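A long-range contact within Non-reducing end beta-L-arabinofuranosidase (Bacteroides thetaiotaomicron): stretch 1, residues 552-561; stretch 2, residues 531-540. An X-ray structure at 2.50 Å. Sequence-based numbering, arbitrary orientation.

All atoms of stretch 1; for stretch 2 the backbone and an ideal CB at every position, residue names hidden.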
# COMPACT_ATOMS: atom_id res chain seq x y z
N SER A 552 10.39 -14.92 27.59
CA SER A 552 11.69 -14.61 26.98
C SER A 552 11.49 -14.19 25.51
O SER A 552 10.93 -14.94 24.68
CB SER A 552 12.67 -15.79 27.12
OG SER A 552 11.99 -17.02 26.99
N MET A 553 11.94 -12.97 25.22
CA MET A 553 11.90 -12.40 23.88
C MET A 553 13.10 -12.91 23.09
O MET A 553 14.24 -12.47 23.28
CB MET A 553 11.90 -10.85 23.94
CG MET A 553 10.66 -10.20 23.33
SD MET A 553 10.73 -10.09 21.52
CE MET A 553 12.11 -8.96 21.24
N ASN A 554 12.82 -13.86 22.20
CA ASN A 554 13.83 -14.44 21.32
C ASN A 554 14.18 -13.45 20.20
O ASN A 554 15.34 -13.12 19.97
CB ASN A 554 13.31 -15.78 20.74
CG ASN A 554 14.43 -16.78 20.43
OD1 ASN A 554 15.37 -16.47 19.68
ND2 ASN A 554 14.32 -17.98 20.99
N ALA A 555 13.14 -12.92 19.56
CA ALA A 555 13.28 -12.36 18.22
C ALA A 555 13.89 -10.95 18.11
O ALA A 555 13.86 -10.12 19.03
CB ALA A 555 11.93 -12.42 17.51
N LYS A 556 14.42 -10.71 16.92
CA LYS A 556 15.07 -9.46 16.55
C LYS A 556 14.08 -8.56 15.83
O LYS A 556 12.93 -8.91 15.59
CB LYS A 556 16.24 -9.78 15.60
CG LYS A 556 17.20 -10.84 16.13
CD LYS A 556 18.30 -11.19 15.12
CE LYS A 556 19.36 -12.08 15.75
NZ LYS A 556 20.57 -12.25 14.89
N ALA A 557 14.54 -7.37 15.48
CA ALA A 557 13.79 -6.52 14.56
C ALA A 557 13.50 -7.23 13.21
O ALA A 557 14.30 -8.02 12.71
CB ALA A 557 14.54 -5.21 14.33
N ASN A 558 12.34 -6.96 12.64
CA ASN A 558 11.95 -7.53 11.35
C ASN A 558 11.83 -9.04 11.35
O ASN A 558 12.24 -9.68 10.40
CB ASN A 558 12.92 -7.04 10.26
CG ASN A 558 12.24 -6.25 9.19
OD1 ASN A 558 11.04 -6.01 9.26
ND2 ASN A 558 12.99 -5.83 8.19
N THR A 559 11.28 -9.60 12.42
CA THR A 559 11.01 -11.04 12.51
C THR A 559 9.81 -11.25 13.43
O THR A 559 9.47 -10.33 14.18
CB THR A 559 12.18 -11.76 13.17
OG1 THR A 559 12.40 -11.19 14.47
CG2 THR A 559 13.46 -11.64 12.33
N TYR A 560 9.19 -12.43 13.40
CA TYR A 560 8.06 -12.71 14.32
C TYR A 560 8.49 -13.26 15.66
O TYR A 560 9.27 -14.23 15.71
CB TYR A 560 7.08 -13.74 13.73
CG TYR A 560 6.31 -13.24 12.55
CD1 TYR A 560 5.29 -12.31 12.72
CD2 TYR A 560 6.62 -13.68 11.27
CE1 TYR A 560 4.59 -11.82 11.63
CE2 TYR A 560 5.91 -13.20 10.18
CZ TYR A 560 4.90 -12.28 10.37
OH TYR A 560 4.21 -11.83 9.28
N ALA A 561 7.98 -12.65 16.74
CA ALA A 561 8.07 -13.24 18.09
C ALA A 561 6.94 -14.25 18.23
O ALA A 561 5.77 -13.89 18.11
CB ALA A 561 7.98 -12.18 19.17
N UNK A 531 0.78 -17.66 18.83
CA UNK A 531 0.42 -16.29 18.45
C UNK A 531 1.71 -15.58 18.13
O UNK A 531 2.54 -15.38 19.01
CB UNK A 531 -0.36 -15.57 19.55
N UNK A 532 1.86 -15.17 16.88
CA UNK A 532 3.10 -14.52 16.43
C UNK A 532 2.88 -13.03 16.42
O UNK A 532 1.83 -12.57 15.96
CB UNK A 532 3.53 -15.01 15.05
N UNK A 533 3.86 -12.28 16.91
CA UNK A 533 3.83 -10.80 16.88
C UNK A 533 4.99 -10.25 16.10
O UNK A 533 6.16 -10.49 16.44
CB UNK A 533 3.85 -10.22 18.30
N UNK A 534 4.69 -9.53 15.03
CA UNK A 534 5.76 -8.92 14.25
C UNK A 534 6.49 -7.91 15.13
O UNK A 534 5.86 -7.14 15.83
CB UNK A 534 5.21 -8.25 12.99
N UNK A 535 7.81 -7.97 15.13
CA UNK A 535 8.64 -6.88 15.64
C UNK A 535 9.07 -5.98 14.47
O UNK A 535 9.88 -6.42 13.64
CB UNK A 535 9.86 -7.43 16.38
N UNK A 536 8.53 -4.73 14.39
CA UNK A 536 8.94 -3.77 13.35
C UNK A 536 10.44 -3.53 13.20
O UNK A 536 11.17 -3.57 14.18
CB UNK A 536 8.27 -2.42 13.63
N UNK A 537 10.86 -3.31 11.95
CA UNK A 537 12.24 -3.04 11.58
C UNK A 537 12.71 -1.82 12.32
O UNK A 537 13.82 -1.79 12.82
CB UNK A 537 12.39 -2.85 10.07
N UNK A 538 11.84 -0.82 12.44
CA UNK A 538 12.14 0.36 13.25
C UNK A 538 12.33 0.16 14.77
O UNK A 538 12.82 1.06 15.43
CB UNK A 538 11.01 1.37 13.04
N UNK A 539 11.93 -1.00 15.32
CA UNK A 539 11.87 -1.19 16.79
C UNK A 539 13.11 -1.84 17.42
O UNK A 539 13.38 -3.06 17.21
CB UNK A 539 10.65 -2.05 17.13
N UNK A 540 13.81 -1.05 18.25
CA UNK A 540 15.05 -1.47 18.91
C UNK A 540 14.92 -2.25 20.22
O UNK A 540 15.83 -3.03 20.57
CB UNK A 540 15.89 -0.22 19.19

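At 531 the backbone is extended and the CA-to-CB bond points away from stretch 1, with nothing of it within 5.5 Å of the ideal CB. This contact leaves the choice open, and a beta-favouring residue would suit; it is Leu 531.

Position 532 points sideways. Its ideal CB lies 4.0 Å from Tyr 560 CD1, so an apolar or aromatic side chain could pack beside that ring. The residue is Phe 532, whose CB packs 4.0 Å from Tyr 560 CD1, while its CA makes a CA-H...O contact with Ala 561 O at 3.2 Å.

At 533 the backbone does the binding: the position forms an antiparallel hydrogen-bonded pair with Ala 561, its N giving to Ala 561 O and its O accepting from Ala 561 N, both at 2.8 Å. Since alanine fills little space, many beta formers would fit, large ones included. Phe 533, in the m rotamer, starts on the same sheet face as Ala 561 but leads its ring end away, with the ring edge toward Ala 561 O.

Position 534 pairs with Tyr 560 without hydrogen bonds, CA to CA 4.4 Å, and its ideal CB sits 3.9 Å from Tyr 560 CE1. A side chain with an aliphatic start suits the ring, whether its end is apolar or charged. Arg 534 offers its CB to Tyr 560 CE1 at 3.8 Å; its guanidinium is hydrogen-bonded elsewhere in the structure.

Position 535 faces stretch 1 closely through both backbone and side chain. Its N gives to Thr 559 O at 3.0 Å and its O accepts from Asn 558 N at 2.7 Å, the latter bond bent to 136°. The ideal CB is 3.5 Å from Lys 556 O, beside the bend of stretch 1, with Ala 561 CB and Met 553 offering apolar surface beyond. Valine, isoleucine or leucine would be reasonable. Stretch 1 covers more of Ile 535 than of any other residue of its stretch, and its CD1 reaches Ala 561 CB at 4.1 Å and, more loosely, Met 553 SD at 4.5 Å.

At 536, phi of -52° permits proline and CB points away. Pro 536 opens a type I turn, its O accepting from N of 539 at 2.9 Å.

Helical angles at 537 suit that turn, and the ideal CB lies 3.5 Å from Asn 558 CG, favouring a slim or polar chain. Glu 537 passes its CG 3.4 Å from Asn 558 ND2.

Position 538 points away and its ideal CB meets nothing of stretch 1, so any side chain would do; it is Trp 538. At 539, sideways, nothing lies within 5.5 Å of the ideal CB, and small or medium residues are all possible; Cys 539 contributes its backbone O, 3.8 Å from Ala 557 CB. Position 540 has room for a CB, so glycine or a side chain would serve; it is Gly 540.

Stretch 2 (531-540) LFFRIPEWCG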
# COMPACT_ATOMS: atom_id res chain seq x y z
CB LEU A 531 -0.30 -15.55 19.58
CG LEU A 531 -1.76 -15.91 19.84
CD1 LEU A 531 -2.37 -14.97 20.88
CD2 LEU A 531 -2.61 -15.89 18.58
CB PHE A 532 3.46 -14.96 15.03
CG PHE A 532 3.67 -16.43 14.88
CD1 PHE A 532 2.60 -17.29 14.72
CD2 PHE A 532 4.95 -16.96 14.82
CE1 PHE A 532 2.79 -18.66 14.54
CE2 PHE A 532 5.16 -18.32 14.63
CZ PHE A 532 4.07 -19.17 14.50
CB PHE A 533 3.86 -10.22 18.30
CG PHE A 533 2.70 -10.66 19.13
CD1 PHE A 533 2.70 -11.93 19.72
CD2 PHE A 533 1.58 -9.86 19.25
CE1 PHE A 533 1.62 -12.37 20.44
CE2 PHE A 533 0.50 -10.29 19.97
CZ PHE A 533 0.51 -11.54 20.56
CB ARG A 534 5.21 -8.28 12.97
CG ARG A 534 6.28 -7.71 12.05
CD ARG A 534 5.69 -7.29 10.73
NE ARG A 534 4.90 -6.09 10.93
CZ ARG A 534 5.39 -4.86 10.97
NH1 ARG A 534 4.56 -3.82 11.16
NH2 ARG A 534 6.70 -4.63 10.81
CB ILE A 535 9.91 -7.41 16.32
CG1 ILE A 535 9.56 -8.50 17.34
CG2 ILE A 535 10.68 -6.24 16.93
CD1 ILE A 535 8.39 -8.17 18.25
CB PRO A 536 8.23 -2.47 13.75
CG PRO A 536 6.98 -2.94 14.40
CD PRO A 536 7.33 -4.24 15.10
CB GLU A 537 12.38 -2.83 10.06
CG GLU A 537 13.82 -2.88 9.57
CD GLU A 537 14.01 -2.55 8.09
OE1 GLU A 537 13.06 -2.11 7.42
OE2 GLU A 537 15.14 -2.73 7.59
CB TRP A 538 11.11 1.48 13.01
CG TRP A 538 9.70 1.12 13.22
CD1 TRP A 538 8.81 0.79 12.25
CD2 TRP A 538 8.98 1.08 14.46
NE1 TRP A 538 7.57 0.55 12.80
CE2 TRP A 538 7.65 0.71 14.16
CE3 TRP A 538 9.32 1.33 15.80
CZ2 TRP A 538 6.65 0.56 15.15
CZ3 TRP A 538 8.33 1.17 16.79
CH2 TRP A 538 7.02 0.80 16.46
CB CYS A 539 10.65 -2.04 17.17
SG CYS A 539 10.46 -2.29 18.95
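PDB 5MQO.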